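Local coordinates for lysozyme M1 (Streptomyces coelicolor, PDB 1JFX), which hydrolyses the beta-1,4 linkages between N-acetylmuramic acid and N-acetylglucosamine in bacterial peptidoglycan, acting on O-acetylated cell walls as well, at residues T118-F123 and T146-W151. Numbering follows the deposited sequence.
Sequences TWINDF and TCTGSW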
# COMPACT_ATOMS: atom_id res chain seq x y z
N THR A 118 -15.39 6.48 -9.57
CA THR A 118 -14.78 7.62 -10.23
C THR A 118 -13.58 8.13 -9.43
O THR A 118 -12.53 8.43 -10.00
CB THR A 118 -15.80 8.76 -10.41
OG1 THR A 118 -16.83 8.32 -11.30
CG2 THR A 118 -15.13 10.02 -11.00
N TRP A 119 -13.75 8.22 -8.12
CA TRP A 119 -12.68 8.71 -7.25
C TRP A 119 -11.42 7.85 -7.38
O TRP A 119 -10.30 8.37 -7.52
CB TRP A 119 -13.17 8.71 -5.78
CG TRP A 119 -12.35 9.58 -4.85
CD1 TRP A 119 -12.65 10.85 -4.43
CD2 TRP A 119 -11.08 9.26 -4.25
NE1 TRP A 119 -11.66 11.33 -3.61
CE2 TRP A 119 -10.68 10.38 -3.49
CE3 TRP A 119 -10.24 8.13 -4.29
CZ2 TRP A 119 -9.47 10.41 -2.77
CZ3 TRP A 119 -9.04 8.15 -3.57
CH2 TRP A 119 -8.67 9.28 -2.83
N ILE A 120 -11.60 6.53 -7.34
CA ILE A 120 -10.48 5.60 -7.45
C ILE A 120 -9.87 5.68 -8.85
O ILE A 120 -8.65 5.68 -9.01
CB ILE A 120 -10.96 4.15 -7.14
CG1 ILE A 120 -11.35 4.05 -5.67
CG2 ILE A 120 -9.86 3.15 -7.49
CD1 ILE A 120 -12.21 2.82 -5.33
N ASN A 121 -10.72 5.78 -9.87
CA ASN A 121 -10.21 5.88 -11.23
C ASN A 121 -9.38 7.16 -11.39
O ASN A 121 -8.33 7.16 -12.05
CB ASN A 121 -11.36 5.89 -12.23
CG ASN A 121 -10.91 5.60 -13.63
OD1 ASN A 121 -10.38 4.52 -13.91
ND2 ASN A 121 -11.10 6.55 -14.53
N ASP A 122 -9.86 8.24 -10.79
CA ASP A 122 -9.17 9.52 -10.87
C ASP A 122 -7.82 9.46 -10.16
O ASP A 122 -6.82 9.99 -10.65
CB ASP A 122 -10.02 10.65 -10.28
CG ASP A 122 -11.21 11.03 -11.16
OD1 ASP A 122 -11.27 10.58 -12.32
OD2 ASP A 122 -12.06 11.81 -10.68
N PHE A 123 -7.79 8.83 -8.99
CA PHE A 123 -6.54 8.71 -8.26
C PHE A 123 -5.56 7.88 -9.09
O PHE A 123 -4.38 8.24 -9.23
CB PHE A 123 -6.76 8.06 -6.88
CG PHE A 123 -5.56 8.12 -5.97
CD1 PHE A 123 -4.45 7.29 -6.17
CD2 PHE A 123 -5.53 9.02 -4.90
CE1 PHE A 123 -3.33 7.37 -5.32
CE2 PHE A 123 -4.42 9.11 -4.05
CZ PHE A 123 -3.32 8.28 -4.26
N THR A 146 -18.43 -3.57 -0.67
CA THR A 146 -19.45 -2.65 -0.22
C THR A 146 -19.40 -1.27 -0.86
O THR A 146 -20.40 -0.81 -1.43
CB THR A 146 -19.38 -2.48 1.31
OG1 THR A 146 -19.78 -3.72 1.91
CG2 THR A 146 -20.29 -1.35 1.79
N CYS A 147 -18.24 -0.62 -0.79
CA CYS A 147 -18.13 0.73 -1.31
C CYS A 147 -17.98 0.91 -2.81
O CYS A 147 -18.24 2.00 -3.32
CB CYS A 147 -17.03 1.47 -0.56
SG CYS A 147 -17.29 1.59 1.24
N THR A 148 -17.56 -0.12 -3.54
CA THR A 148 -17.46 0.02 -4.99
C THR A 148 -18.55 -0.80 -5.67
O THR A 148 -18.69 -0.78 -6.89
CB THR A 148 -16.09 -0.43 -5.56
OG1 THR A 148 -16.01 -1.86 -5.61
CG2 THR A 148 -14.97 0.11 -4.71
N GLY A 149 -19.32 -1.53 -4.87
CA GLY A 149 -20.35 -2.36 -5.47
C GLY A 149 -19.74 -3.50 -6.27
O GLY A 149 -20.16 -3.77 -7.40
N SER A 150 -18.75 -4.16 -5.68
CA SER A 150 -18.06 -5.30 -6.29
C SER A 150 -17.56 -4.97 -7.69
O SER A 150 -17.76 -5.72 -8.63
CB SER A 150 -19.00 -6.51 -6.34
OG SER A 150 -19.47 -6.83 -5.04
N TRP A 151 -16.86 -3.84 -7.80
CA TRP A 151 -16.36 -3.35 -9.08
C TRP A 151 -15.17 -4.12 -9.67
O TRP A 151 -14.19 -4.40 -8.96
CB TRP A 151 -16.01 -1.87 -8.90
CG TRP A 151 -15.65 -1.10 -10.14
CD1 TRP A 151 -16.25 -1.16 -11.37
CD2 TRP A 151 -14.67 -0.05 -10.23
NE1 TRP A 151 -15.70 -0.22 -12.22
CE2 TRP A 151 -14.74 0.47 -11.54
CE3 TRP A 151 -13.75 0.49 -9.32
CZ2 TRP A 151 -13.91 1.52 -11.96
CZ3 TRP A 151 -12.93 1.54 -9.74
CH2 TRP A 151 -13.02 2.04 -11.05
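Ile120 turns its CG1 branch anti to its own carbonyl carbon (chi1 -67°) and extends to CD1 (chi2 163°), which carries that methyl to Thr148; CG2, the other branch, meets Trp151. The contact joins two neighbouring helices on the outside of the beta/alpha barrel of this family 25 glycosidase, 113-131 and 141-148, which lead into and out of strand 136-139. No hydrogen bond links residues 118-123 to 146-151, and only 158 Å² is buried, so the evidence is for a light apolar junction. The Ile120 and Thr148 side chains meet at about a right angle, CD1 of Ile120 lying 3.9 Å from CG2 of Thr148. Trp151 runs past Ile120 in the opposite direction and presents the edge of its six-membered ring: CZ3 is 4.1 Å from Ile120 CG2, while CH2 is 4.4 Å from Asn121 CB; Ile120 CG2 and Asn121 CB both lie near the indole plane. Ile120 also touches Ile99, and the side chain of Glu100, a predicted active-site residue, is about 10 Å from that of Ile120. Gly149, with positive phi, is the first residue to leave helical backbone angles. Arg117 NE, from the longer helix, does hydrogen-bond to Thr148 O. The hydroxyl of Thr148 is hydrogen-bonded to Trp144 O and also closes an ST motif, in which Trp151 N donates to Thr148 OG1 over 3.1 Å at 164°.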